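Side-chain contacts in Non-structural protein 3 (Porcine deltacoronavirus, PDB 6LN0), which carries a macro domain next to a papain-like peptidase and, as in related coronaviruses, probably cuts the viral polyprotein: residues I169-T174 with V179-L184; D199-P204 with Q208-V213; A137-C142 with A164-I169; Q218-E223 with Q229-Y234. All coordinates share one frame; numbering follows the deposited sequence.

In the fold
Contacts 1 and 2 lie side by side in one small four-strand sheet, their centres about 9 Å apart: strand 168-173 is paired with strand 180-184 in contact 1 and with strand 209-212, which contact 2 covers with a loop. Contact 1 rests on backbone hydrogen bonds and is partly buried; contact 2 is apolar packing with no hydrogen bond across it. Contact 3 shares Ile169 with contact 1 but sits on the surface, where an arginine meets a helix end at the junction with the macro domain. Contact 4, on the far side and about 36 Å from contact 3 between centres, is a buried helix-helix packing, reached from contact 2 through Leu211 and Cys232.

Contact 1: I169-T174 with V179-L184; sequences IVRTTT and VTTKAL
Val170 and Thr172 face Lys182 and Thr180 as antiparallel hydrogen-bonded pairs, each residue giving and taking one backbone bond. Of the four bonds, Lys182 N to Val170 O measures 2.7 Å and Thr172 N to Thr180 O 2.8 Å. In the non-hydrogen-bonded pairs between and beyond them the CA hydrogens turn to carbonyls instead, as from Ile169 CA to Lys182 O at 3.2 Å. One clear side-chain hydrogen bond joins the strands: Arg171 NE donates to Thr181 OG1 at 3.1 Å. It is bent, 142° at the hydrogen, with OG1 26° out of the guanidinium plane. A turn in the arginine chain (chi3 68°) brings its head over the neighbouring strand, across Val179, whose CG1 lies over one face of the group, 3.7 Å from Arg171 NH2. Methyl packing continues this face of the sheet, with Ile169 CG2 meeting Thr181 CG2 at 3.5 Å and Ile169 CD1 resting on Ala183. On the other face, the Val170 and Leu184 side chains cross at about a right angle, CG2 to CD1 4.0 Å, while the extended Lys182 chain passes Thr172, CE to OG1 3.4 Å. Both residues lean toward Glu212 of the sheet, Thr172 by a weak hydrogen bond and Lys182 by a long ion pair. This is a beta hairpin, consistent with the opening hairpin of the ubiquitin-like beta-grasp domain that precedes the catalytic part of coronavirus papain-like proteases.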
loop_
_atom_site.group_PDB
_atom_site.type_symbol
_atom_site.label_atom_id
_atom_site.label_comp_id
_atom_site.label_asym_id
_atom_site.label_seq_id
_atom_site.Cartn_x
_atom_site.Cartn_y
_atom_site.Cartn_z
ATOM N N ILE A 169 -4.651 9.633 -9.152
ATOM C CA ILE A 169 -3.790 8.728 -9.908
ATOM C C ILE A 169 -2.790 8.062 -8.963
ATOM O O ILE A 169 -2.018 8.740 -8.281
ATOM C CB ILE A 169 -3.078 9.492 -11.029
ATOM C CG1 ILE A 169 -4.110 10.340 -11.779
ATOM C CG2 ILE A 169 -2.401 8.535 -11.976
ATOM C CD1 ILE A 169 -5.118 9.502 -12.529
ATOM N N VAL A 170 -2.801 6.733 -8.922
ATOM C CA VAL A 170 -2.034 5.959 -7.954
ATOM C C VAL A 170 -1.191 4.921 -8.686
ATOM O O VAL A 170 -1.706 4.194 -9.542
ATOM C CB VAL A 170 -2.951 5.256 -6.940
ATOM C CG1 VAL A 170 -2.099 4.514 -5.896
ATOM C CG2 VAL A 170 -3.893 6.252 -6.298
ATOM N N ARG A 171 0.094 4.838 -8.336
ATOM C CA ARG A 171 0.984 3.797 -8.846
ATOM C C ARG A 171 1.062 2.681 -7.819
ATOM O O ARG A 171 1.365 2.934 -6.650
ATOM C CB ARG A 171 2.378 4.349 -9.136
ATOM C CG ARG A 171 2.352 5.637 -9.952
ATOM C CD ARG A 171 3.602 5.804 -10.775
ATOM N NE ARG A 171 3.691 4.809 -11.845
ATOM C CZ ARG A 171 4.790 4.562 -12.565
ATOM N NH1 ARG A 171 5.915 5.230 -12.329
ATOM N NH2 ARG A 171 4.764 3.633 -13.521
ATOM N N THR A 172 0.786 1.454 -8.259
ATOM C CA THR A 172 0.645 0.311 -7.374
ATOM C C THR A 172 1.349 -0.894 -7.974
ATOM O O THR A 172 1.560 -0.971 -9.190
ATOM C CB THR A 172 -0.824 -0.082 -7.137
ATOM O OG1 THR A 172 -1.281 -0.890 -8.232
ATOM C CG2 THR A 172 -1.702 1.124 -7.012
ATOM N N THR A 173 1.656 -1.866 -7.105
ATOM C CA THR A 173 2.265 -3.109 -7.546
ATOM C C THR A 173 1.868 -4.212 -6.572
ATOM O O THR A 173 1.563 -3.950 -5.404
ATOM C CB THR A 173 3.814 -2.963 -7.643
ATOM O OG1 THR A 173 4.414 -4.188 -8.100
ATOM C CG2 THR A 173 4.437 -2.593 -6.277
ATOM N N THR A 174 1.859 -5.450 -7.055
ATOM C CA THR A 174 1.797 -6.601 -6.160
ATOM C C THR A 174 3.153 -7.299 -6.047
ATOM O O THR A 174 3.288 -8.271 -5.296
ATOM C CB THR A 174 0.710 -7.585 -6.631
ATOM O OG1 THR A 174 1.130 -8.230 -7.834
ATOM C CG2 THR A 174 -0.604 -6.852 -6.914
ATOM N N VAL A 179 4.442 -2.559 -12.522
ATOM C CA VAL A 179 3.831 -1.441 -11.809
ATOM C C VAL A 179 2.624 -0.952 -12.608
ATOM O O VAL A 179 2.713 -0.726 -13.825
ATOM C CB VAL A 179 4.846 -0.305 -11.578
ATOM C CG1 VAL A 179 4.149 0.946 -11.058
ATOM C CG2 VAL A 179 5.988 -0.766 -10.611
ATOM N N THR A 180 1.496 -0.785 -11.933
ATOM C CA THR A 180 0.272 -0.366 -12.592
ATOM C C THR A 180 -0.173 0.976 -12.046
ATOM O O THR A 180 -0.259 1.153 -10.827
ATOM C CB THR A 180 -0.837 -1.383 -12.412
ATOM O OG1 THR A 180 -0.440 -2.601 -13.034
ATOM C CG2 THR A 180 -2.112 -0.881 -13.104
ATOM N N THR A 181 -0.474 1.898 -12.955
ATOM C CA THR A 181 -0.969 3.225 -12.624
ATOM C C THR A 181 -2.487 3.236 -12.751
ATOM O O THR A 181 -3.019 2.972 -13.831
ATOM C CB THR A 181 -0.356 4.269 -13.558
ATOM O OG1 THR A 181 1.079 4.204 -13.483
ATOM C CG2 THR A 181 -0.849 5.665 -13.196
ATOM N N LYS A 182 -3.175 3.548 -11.658
ATOM C CA LYS A 182 -4.631 3.519 -11.599
ATOM C C LYS A 182 -5.186 4.900 -11.268
ATOM O O LYS A 182 -4.528 5.714 -10.611
ATOM C CB LYS A 182 -5.118 2.522 -10.551
ATOM C CG LYS A 182 -4.179 1.341 -10.337
ATOM C CD LYS A 182 -4.850 0.224 -9.555
ATOM C CE LYS A 182 -4.255 -1.134 -9.895
ATOM N NZ LYS A 182 -5.191 -2.284 -9.638
ATOM N N ALA A 183 -6.409 5.156 -11.734
ATOM C CA ALA A 183 -7.209 6.298 -11.299
ATOM C C ALA A 183 -8.249 5.766 -10.328
ATOM O O ALA A 183 -9.147 5.023 -10.728
ATOM C CB ALA A 183 -7.882 6.982 -12.486
ATOM N N LEU A 184 -8.131 6.114 -9.055
ATOM C CA LEU A 184 -8.982 5.508 -8.042
ATOM C C LEU A 184 -9.908 6.547 -7.432
ATOM O O LEU A 184 -9.527 7.712 -7.272
ATOM C CB LEU A 184 -8.151 4.854 -6.935
ATOM C CG LEU A 184 -7.246 3.676 -7.305
ATOM C CD1 LEU A 184 -6.455 3.239 -6.082
ATOM C CD2 LEU A 184 -8.036 2.513 -7.865
#

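Contact 2: D199-P204 with Q208-V213; sequences DFVQEP and QIYLEV
Tyr210 pushes its ring under the loop, where Val201 and Pro204 come to it obliquely from the same side of its plane, one near CE1 and the other near CE2. Val201 CG2 reaches Tyr210 CE1 at 3.7 Å, the valine crossing the tyrosine at about a right angle, and Pro204 CB lies 3.3 Å from Tyr210 CE2. Gln208, two residues back in the chain, lays its CG over the other ring face, near the rim. The phenol oxygen passes close to the proline, 3.3 Å from Tyr210 OH to Pro204 CA, and is tied down by a hydrogen bond with Lys205 N just beyond. The loop is the connection between the two short strands 194-195 and 209-212 of what looks like a ubiquitin-like beta-grasp sheet, and it folds back over the strand that it leads into. Further along, Phe200 touches Val213 through CE1 alone, 3.9 Å from Val213 CG2. With CG anti to its carbonyl carbon (chi1 -65°), the phenylalanine brings the end of its ring to Val213, just past strand 209-212. Phe195 stacks edge-to-face with Phe200, and Leu228 of helix 228-237 touches both Phe200 and Val213.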
loop_
_atom_site.group_PDB
_atom_site.type_symbol
_atom_site.label_atom_id
_atom_site.label_comp_id
_atom_site.label_asym_id
_atom_site.label_seq_id
_atom_site.Cartn_x
_atom_site.Cartn_y
_atom_site.Cartn_z
ATOM N N ASP A 199 2.844 0.993 6.739
ATOM C CA ASP A 199 1.455 1.104 7.165
ATOM C C ASP A 199 0.593 1.386 5.944
ATOM O O ASP A 199 1.092 1.814 4.901
ATOM C CB ASP A 199 1.310 2.210 8.212
ATOM C CG ASP A 199 2.162 3.423 7.878
ATOM O OD1 ASP A 199 1.968 3.995 6.779
ATOM O OD2 ASP A 199 3.041 3.789 8.696
ATOM N N PHE A 200 -0.712 1.154 6.085
ATOM C CA PHE A 200 -1.627 1.405 4.978
ATOM C C PHE A 200 -1.850 2.899 4.805
ATOM O O PHE A 200 -1.709 3.671 5.755
ATOM C CB PHE A 200 -2.945 0.675 5.199
ATOM C CG PHE A 200 -2.808 -0.832 5.184
ATOM C CD1 PHE A 200 -2.815 -1.532 3.991
ATOM C CD2 PHE A 200 -2.642 -1.538 6.361
ATOM C CE1 PHE A 200 -2.691 -2.905 3.978
ATOM C CE2 PHE A 200 -2.517 -2.908 6.349
ATOM C CZ PHE A 200 -2.548 -3.591 5.154
ATOM N N VAL A 201 -2.169 3.308 3.569
ATOM C CA VAL A 201 -2.192 4.719 3.179
ATOM C C VAL A 201 -3.543 5.042 2.553
ATOM O O VAL A 201 -3.956 4.402 1.579
ATOM C CB VAL A 201 -1.057 5.066 2.198
ATOM C CG1 VAL A 201 -1.123 6.525 1.793
ATOM C CG2 VAL A 201 0.295 4.757 2.799
ATOM N N GLN A 202 -4.227 6.042 3.082
ATOM C CA GLN A 202 -5.512 6.366 2.498
ATOM C C GLN A 202 -5.497 7.640 1.679
ATOM O O GLN A 202 -6.489 7.915 0.999
ATOM C CB GLN A 202 -6.600 6.437 3.568
ATOM C CG GLN A 202 -7.279 5.099 3.753
ATOM C CD GLN A 202 -6.658 4.306 4.874
ATOM O OE1 GLN A 202 -5.986 4.869 5.737
ATOM N NE2 GLN A 202 -6.867 2.989 4.870
ATOM N N GLU A 203 -4.407 8.403 1.686
ATOM C CA GLU A 203 -4.179 9.371 0.614
ATOM C C GLU A 203 -2.768 9.216 0.078
ATOM O O GLU A 203 -1.806 9.765 0.650
ATOM C CB GLU A 203 -4.461 10.809 1.033
ATOM C CG GLU A 203 -3.891 11.292 2.332
ATOM C CD GLU A 203 -4.681 12.472 2.872
ATOM O OE1 GLU A 203 -5.880 12.604 2.519
ATOM O OE2 GLU A 203 -4.098 13.279 3.628
ATOM N N PRO A 204 -2.613 8.492 -1.022
ATOM C CA PRO A 204 -1.297 8.333 -1.648
ATOM C C PRO A 204 -0.745 9.649 -2.179
ATOM O O PRO A 204 -1.472 10.448 -2.772
ATOM C CB PRO A 204 -1.580 7.355 -2.797
ATOM C CG PRO A 204 -3.048 7.550 -3.101
ATOM C CD PRO A 204 -3.669 7.765 -1.751
ATOM N N GLN A 208 4.462 8.039 -6.263
ATOM C CA GLN A 208 5.017 7.037 -5.379
ATOM C C GLN A 208 4.330 5.696 -5.613
ATOM O O GLN A 208 3.134 5.626 -5.915
ATOM C CB GLN A 208 4.864 7.490 -3.928
ATOM C CG GLN A 208 5.088 6.412 -2.883
ATOM C CD GLN A 208 5.145 6.982 -1.479
ATOM O OE1 GLN A 208 5.361 8.185 -1.295
ATOM N NE2 GLN A 208 4.973 6.117 -0.474
ATOM N N ILE A 209 5.106 4.623 -5.490
ATOM C CA ILE A 209 4.616 3.282 -5.755
ATOM C C ILE A 209 4.206 2.642 -4.441
ATOM O O ILE A 209 4.956 2.687 -3.460
ATOM C CB ILE A 209 5.677 2.440 -6.463
ATOM C CG1 ILE A 209 6.130 3.132 -7.744
ATOM C CG2 ILE A 209 5.140 1.065 -6.736
ATOM C CD1 ILE A 209 7.177 2.320 -8.478
ATOM N N TYR A 210 3.021 2.046 -4.419
ATOM C CA TYR A 210 2.458 1.456 -3.220
ATOM C C TYR A 210 2.210 -0.021 -3.472
ATOM O O TYR A 210 1.898 -0.437 -4.595
ATOM C CB TYR A 210 1.137 2.148 -2.809
ATOM C CG TYR A 210 1.306 3.570 -2.343
ATOM C CD1 TYR A 210 1.585 3.849 -1.012
ATOM C CD2 TYR A 210 1.188 4.635 -3.232
ATOM C CE1 TYR A 210 1.748 5.140 -0.581
ATOM C CE2 TYR A 210 1.356 5.923 -2.812
ATOM C CZ TYR A 210 1.625 6.176 -1.482
ATOM O OH TYR A 210 1.795 7.472 -1.046
ATOM N N LEU A 211 2.373 -0.815 -2.427
ATOM C CA LEU A 211 1.999 -2.219 -2.505
ATOM C C LEU A 211 0.478 -2.307 -2.397
ATOM O O LEU A 211 -0.115 -1.814 -1.431
ATOM C CB LEU A 211 2.680 -3.024 -1.395
ATOM C CG LEU A 211 2.539 -4.552 -1.436
ATOM C CD1 LEU A 211 3.174 -5.151 -2.698
ATOM C CD2 LEU A 211 3.149 -5.182 -0.201
ATOM N N GLU A 212 -0.151 -2.894 -3.404
ATOM C CA GLU A 212 -1.570 -3.206 -3.350
ATOM C C GLU A 212 -1.715 -4.542 -2.649
ATOM O O GLU A 212 -1.413 -5.589 -3.220
ATOM C CB GLU A 212 -2.151 -3.258 -4.753
ATOM C CG GLU A 212 -3.507 -3.950 -4.837
ATOM C CD GLU A 212 -4.403 -3.324 -5.894
ATOM O OE1 GLU A 212 -3.914 -2.397 -6.593
ATOM O OE2 GLU A 212 -5.588 -3.751 -6.009
ATOM N N VAL A 213 -2.149 -4.523 -1.403
ATOM C CA VAL A 213 -2.160 -5.762 -0.640
ATOM C C VAL A 213 -3.418 -6.553 -0.977
ATOM O O VAL A 213 -4.463 -6.392 -0.340
ATOM C CB VAL A 213 -2.020 -5.472 0.863
ATOM C CG1 VAL A 213 -2.111 -6.764 1.687
ATOM C CG2 VAL A 213 -0.704 -4.748 1.119
#

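Contact 3: A137-C142 with A164-I169; sequences AFRKAC and ALNRTI
Arg139 alone carries segment 137-142 to its partner, laying its guanidinium against Leu165 and Asn166. Before it on the helix, Ala137 packs on helix 99-110, as Ala141 does a turn later, both touching Tyr107. Arg139 points away from that packing: CG stands between the backbone N and the carbonyl carbon (chi1 36°), and a bend at chi3 (-36°) turns the head across the end of helix 158-165. There Leu165 O sits directly over the centre of one guanidinium face, 3.2 Å from Arg139 CZ. The N-H groups point along the plane and not up toward the carbonyl, making this a face-on electrostatic contact and not a hydrogen bond; the negative end of helix 158-165 would probably add to its attraction. Arg139 CD also rests against Leu165 CB at 4.0 Å. The side chains of Arg139 and Asn166 slide past each other in opposite directions, the amide plane turned 59° from that of the guanidinium. Asp136, nearly one turn back, offers Arg139 NH1 a long, weak ion pair, but it forms a salt bridge with Lys140. At Cys142 the helix ends, Cys142 N reaching back to Phe138 O at 2.7 Å. Leu165 itself packs on Val132 and Leu135 of helix 131-141. Helices 131-141 and 158-165, which probably both belong to the macro domain's alpha/beta/alpha fold, thus meet at the surface, just where the chain runs on into strand 168-173 of the next sheet.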
loop_
_atom_site.group_PDB
_atom_site.type_symbol
_atom_site.label_atom_id
_atom_site.label_comp_id
_atom_site.label_asym_id
_atom_site.label_seq_id
_atom_site.Cartn_x
_atom_site.Cartn_y
_atom_site.Cartn_z
ATOM N N ALA A 137 -14.240 24.108 -10.058
ATOM C CA ALA A 137 -14.741 25.164 -9.183
ATOM C C ALA A 137 -15.898 24.653 -8.341
ATOM O O ALA A 137 -16.004 24.972 -7.152
ATOM C CB ALA A 137 -15.170 26.380 -10.002
ATOM N N PHE A 138 -16.744 23.809 -8.930
ATOM C CA PHE A 138 -17.949 23.373 -8.238
ATOM C C PHE A 138 -17.619 22.447 -7.075
ATOM O O PHE A 138 -18.189 22.594 -5.984
ATOM C CB PHE A 138 -18.898 22.690 -9.217
ATOM C CG PHE A 138 -19.907 21.803 -8.563
ATOM C CD1 PHE A 138 -21.002 22.344 -7.910
ATOM C CD2 PHE A 138 -19.775 20.428 -8.616
ATOM C CE1 PHE A 138 -21.947 21.528 -7.309
ATOM C CE2 PHE A 138 -20.704 19.600 -8.023
ATOM C CZ PHE A 138 -21.798 20.150 -7.363
ATOM N N ARG A 139 -16.709 21.482 -7.281
ATOM C CA ARG A 139 -16.348 20.612 -6.164
ATOM C C ARG A 139 -15.605 21.390 -5.081
ATOM O O ARG A 139 -15.785 21.112 -3.892
ATOM C CB ARG A 139 -15.539 19.409 -6.650
ATOM C CG ARG A 139 -14.582 19.700 -7.795
ATOM C CD ARG A 139 -13.994 18.409 -8.392
ATOM N NE ARG A 139 -13.760 17.396 -7.365
ATOM C CZ ARG A 139 -12.630 17.268 -6.679
ATOM N NH1 ARG A 139 -11.605 18.089 -6.910
ATOM N NH2 ARG A 139 -12.534 16.314 -5.760
ATOM N N LYS A 140 -14.823 22.402 -5.459
ATOM C CA LYS A 140 -14.203 23.262 -4.453
ATOM C C LYS A 140 -15.244 24.031 -3.631
ATOM O O LYS A 140 -14.988 24.372 -2.470
ATOM C CB LYS A 140 -13.234 24.244 -5.123
ATOM C CG LYS A 140 -11.842 23.677 -5.423
ATOM C CD LYS A 140 -10.985 24.707 -6.156
ATOM C CE LYS A 140 -9.649 24.123 -6.596
ATOM N NZ LYS A 140 -9.148 24.808 -7.831
ATOM N N ALA A 141 -16.416 24.321 -4.209
ATOM C CA ALA A 141 -17.418 25.122 -3.516
ATOM C C ALA A 141 -18.523 24.296 -2.884
ATOM O O ALA A 141 -19.168 24.772 -1.933
ATOM C CB ALA A 141 -18.044 26.142 -4.472
ATOM N N CYS A 142 -18.750 23.083 -3.372
ATOM C CA CYS A 142 -19.859 22.288 -2.879
ATOM C C CYS A 142 -19.670 21.930 -1.415
ATOM O O CYS A 142 -18.656 21.299 -1.067
ATOM C CB CYS A 142 -19.984 21.034 -3.750
ATOM S SG CYS A 142 -21.529 20.161 -3.516
ATOM N N ALA A 164 -12.998 11.978 -13.850
ATOM C CA ALA A 164 -11.562 12.162 -13.652
ATOM C C ALA A 164 -11.274 13.090 -12.477
ATOM O O ALA A 164 -10.403 12.800 -11.648
ATOM C CB ALA A 164 -10.923 12.707 -14.929
ATOM N N LEU A 165 -12.002 14.203 -12.384
ATOM C CA LEU A 165 -11.785 15.183 -11.328
ATOM C C LEU A 165 -12.053 14.628 -9.935
ATOM O O LEU A 165 -11.631 15.248 -8.953
ATOM C CB LEU A 165 -12.661 16.410 -11.576
ATOM C CG LEU A 165 -12.022 17.460 -12.480
ATOM C CD1 LEU A 165 -13.065 18.463 -12.948
ATOM C CD2 LEU A 165 -10.891 18.158 -11.757
ATOM N N ASN A 166 -12.739 13.493 -9.819
ATOM C CA ASN A 166 -12.975 12.851 -8.531
ATOM C C ASN A 166 -12.187 11.553 -8.387
ATOM O O ASN A 166 -12.568 10.675 -7.604
ATOM C CB ASN A 166 -14.470 12.607 -8.334
ATOM C CG ASN A 166 -15.292 13.842 -8.652
ATOM O OD1 ASN A 166 -16.113 13.841 -9.570
ATOM N ND2 ASN A 166 -15.040 14.924 -7.915
ATOM N N ARG A 167 -11.092 11.422 -9.129
ATOM C CA ARG A 167 -10.212 10.279 -9.021
ATOM C C ARG A 167 -8.777 10.760 -8.901
ATOM O O ARG A 167 -8.398 11.783 -9.481
ATOM C CB ARG A 167 -10.380 9.350 -10.218
ATOM C CG ARG A 167 -11.747 8.691 -10.237
ATOM C CD ARG A 167 -11.993 7.958 -11.528
ATOM N NE ARG A 167 -11.848 6.522 -11.331
ATOM C CZ ARG A 167 -12.823 5.638 -11.520
ATOM N NH1 ARG A 167 -14.028 6.040 -11.923
ATOM N NH2 ARG A 167 -12.589 4.348 -11.307
ATOM N N THR A 168 -7.999 10.027 -8.117
ATOM C CA THR A 168 -6.593 10.320 -7.891
ATOM C C THR A 168 -5.746 9.225 -8.533
ATOM O O THR A 168 -6.097 8.039 -8.485
ATOM C CB THR A 168 -6.293 10.444 -6.389
ATOM O OG1 THR A 168 -7.025 9.446 -5.665
ATOM C CG2 THR A 168 -6.711 11.823 -5.866
ATOM N N ILE A 169 -4.651 9.633 -9.152
ATOM C CA ILE A 169 -3.790 8.728 -9.908
ATOM C C ILE A 169 -2.790 8.062 -8.963
ATOM O O ILE A 169 -2.018 8.740 -8.281
ATOM C CB ILE A 169 -3.078 9.492 -11.029
ATOM C CG1 ILE A 169 -4.110 10.340 -11.779
ATOM C CG2 ILE A 169 -2.401 8.535 -11.976
ATOM C CD1 ILE A 169 -5.118 9.502 -12.529
#

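Contact 4: Q218-E223 with Q229-Y234; sequences QNQAKE and QQYCVY
Tyr231 lies with its ring against Ala221 and its hydroxyl beside Gln220. The backbone of the alanine does most of the touching: Ala221 N is over one ring face, and Ala221 CA is 3.7 Å from Tyr231 CD1. The methyl adds Ala221 CB to Tyr231 CD1 at 4.0 Å. At the far end of the ring, Gln220 CB comes obliquely to 3.4 Å from Tyr231 OH, and the amide of Gln220, brought round by a bend at chi2 (-81°), stands nearly perpendicular to the ring plane. Tyr231 gets there because its CG is anti to the backbone N (chi1 -170°), which swings the ring out toward helix 215-223. Ala221 and Tyr231 are the nearest pair of the two backbones, their CA atoms 5.8 Å apart. Beyond this shell, Tyr231 O lies at the edge of the Tyr234 ring, in its plane, and Tyr234 packs on Ala297 and Trp298 of helix 293-302, linking the pair to the peptidase helices beyond. Gln230 has outside partners in Asn227, bonded to its backbone N, and Asn304, bonded to its side chain. No hydrogen bond crosses between the segments, which implies that helices 215-223 and 228-237, joined by a short turn, meet here through van der Waals contact of the Tyr231 ring with Ala221 and of its hydroxyl end with Gln220.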
loop_
_atom_site.group_PDB
_atom_site.type_symbol
_atom_site.label_atom_id
_atom_site.label_comp_id
_atom_site.label_asym_id
_atom_site.label_seq_id
_atom_site.Cartn_x
_atom_site.Cartn_y
_atom_site.Cartn_z
ATOM N N GLN A 218 -1.227 -11.347 0.713
ATOM C CA GLN A 218 -1.236 -11.832 2.085
ATOM C C GLN A 218 -0.822 -13.287 2.137
ATOM O O GLN A 218 -0.025 -13.676 2.994
ATOM C CB GLN A 218 -2.600 -11.642 2.731
ATOM C CG GLN A 218 -2.775 -10.267 3.319
ATOM C CD GLN A 218 -4.124 -9.671 2.974
ATOM O OE1 GLN A 218 -4.810 -10.132 2.048
ATOM N NE2 GLN A 218 -4.509 -8.620 3.697
ATOM N N ASN A 219 -1.280 -14.096 1.183
ATOM C CA ASN A 219 -0.926 -15.512 1.250
ATOM C C ASN A 219 0.558 -15.731 0.976
ATOM O O ASN A 219 1.171 -16.626 1.574
ATOM C CB ASN A 219 -1.782 -16.331 0.290
ATOM C CG ASN A 219 -3.214 -16.484 0.788
ATOM O OD1 ASN A 219 -3.648 -17.595 1.078
ATOM N ND2 ASN A 219 -3.943 -15.369 0.912
ATOM N N GLN A 220 1.151 -14.918 0.091
ATOM C CA GLN A 220 2.571 -15.044 -0.229
ATOM C C GLN A 220 3.437 -14.698 0.982
ATOM O O GLN A 220 4.332 -15.464 1.352
ATOM C CB GLN A 220 2.928 -14.155 -1.422
ATOM C CG GLN A 220 2.571 -14.734 -2.794
ATOM C CD GLN A 220 3.591 -15.739 -3.293
ATOM O OE1 GLN A 220 3.435 -16.944 -3.095
ATOM N NE2 GLN A 220 4.655 -15.249 -3.938
ATOM N N ALA A 221 3.170 -13.556 1.621
ATOM C CA ALA A 221 3.840 -13.210 2.867
ATOM C C ALA A 221 3.770 -14.350 3.872
ATOM O O ALA A 221 4.797 -14.768 4.427
ATOM C CB ALA A 221 3.221 -11.952 3.463
ATOM N N LYS A 222 2.566 -14.891 4.101
ATOM C CA LYS A 222 2.436 -15.919 5.125
ATOM C C LYS A 222 3.119 -17.220 4.708
ATOM O O LYS A 222 3.641 -17.940 5.567
ATOM C CB LYS A 222 0.960 -16.160 5.480
ATOM C CG LYS A 222 0.374 -15.150 6.503
ATOM C CD LYS A 222 -0.015 -13.802 5.813
ATOM C CE LYS A 222 -0.167 -12.599 6.754
ATOM N NZ LYS A 222 1.146 -12.088 7.299
ATOM N N GLU A 223 3.161 -17.532 3.413
ATOM C CA GLU A 223 3.909 -18.712 3.001
ATOM C C GLU A 223 5.387 -18.579 3.349
ATOM O O GLU A 223 6.053 -19.582 3.642
ATOM C CB GLU A 223 3.735 -18.945 1.507
ATOM C CG GLU A 223 2.679 -19.982 1.192
ATOM C CD GLU A 223 2.883 -20.633 -0.166
ATOM O OE1 GLU A 223 3.930 -20.369 -0.797
ATOM O OE2 GLU A 223 2.000 -21.409 -0.603
ATOM N N GLN A 229 5.711 -5.390 6.272
ATOM C CA GLN A 229 6.976 -4.667 6.254
ATOM C C GLN A 229 8.080 -5.558 5.696
ATOM O O GLN A 229 8.781 -5.193 4.744
ATOM C CB GLN A 229 7.350 -4.204 7.665
ATOM C CG GLN A 229 6.546 -3.052 8.202
ATOM C CD GLN A 229 5.358 -3.500 9.045
ATOM O OE1 GLN A 229 4.601 -4.408 8.659
ATOM N NE2 GLN A 229 5.185 -2.865 10.203
ATOM N N GLN A 230 8.222 -6.753 6.271
ATOM C CA GLN A 230 9.232 -7.678 5.796
ATOM C C GLN A 230 8.983 -8.057 4.349
ATOM O O GLN A 230 9.927 -8.186 3.562
ATOM C CB GLN A 230 9.260 -8.917 6.684
ATOM C CG GLN A 230 9.523 -8.599 8.132
ATOM C CD GLN A 230 9.550 -9.838 8.986
ATOM O OE1 GLN A 230 8.546 -10.539 9.103
ATOM N NE2 GLN A 230 10.709 -10.132 9.577
ATOM N N TYR A 231 7.723 -8.236 3.972
ATOM C CA TYR A 231 7.456 -8.705 2.622
ATOM C C TYR A 231 7.884 -7.662 1.598
ATOM O O TYR A 231 8.433 -7.999 0.547
ATOM C CB TYR A 231 5.973 -9.051 2.467
ATOM C CG TYR A 231 5.678 -9.759 1.178
ATOM C CD1 TYR A 231 6.184 -11.018 0.932
ATOM C CD2 TYR A 231 4.935 -9.148 0.192
ATOM C CE1 TYR A 231 5.939 -11.653 -0.259
ATOM C CE2 TYR A 231 4.685 -9.777 -1.001
ATOM C CZ TYR A 231 5.167 -11.020 -1.221
ATOM O OH TYR A 231 4.903 -11.632 -2.423
ATOM N N CYS A 232 7.653 -6.386 1.902
ATOM C CA CYS A 232 8.109 -5.313 1.029
ATOM C C CYS A 232 9.611 -5.347 0.886
ATOM O O CYS A 232 10.140 -5.306 -0.240
ATOM C CB CYS A 232 7.676 -3.964 1.599
ATOM S SG CYS A 232 5.988 -3.541 1.290
ATOM N N VAL A 233 10.315 -5.421 2.026
ATOM C CA VAL A 233 11.760 -5.541 1.986
ATOM C C VAL A 233 12.156 -6.717 1.108
ATOM O O VAL A 233 13.077 -6.629 0.279
ATOM C CB VAL A 233 12.318 -5.693 3.410
ATOM C CG1 VAL A 233 13.816 -6.034 3.365
ATOM C CG2 VAL A 233 12.032 -4.439 4.268
ATOM N N TYR A 234 11.422 -7.818 1.233
ATOM C CA TYR A 234 11.734 -9.005 0.449
ATOM C C TYR A 234 11.603 -8.727 -1.040
ATOM O O TYR A 234 12.502 -9.047 -1.825
ATOM C CB TYR A 234 10.816 -10.152 0.862
ATOM C CG TYR A 234 10.768 -11.272 -0.140
ATOM C CD1 TYR A 234 11.841 -12.145 -0.254
ATOM C CD2 TYR A 234 9.641 -11.479 -0.967
ATOM C CE1 TYR A 234 11.828 -13.200 -1.157
ATOM C CE2 TYR A 234 9.619 -12.557 -1.897
ATOM C CZ TYR A 234 10.746 -13.407 -1.973
ATOM O OH TYR A 234 10.830 -14.475 -2.840
#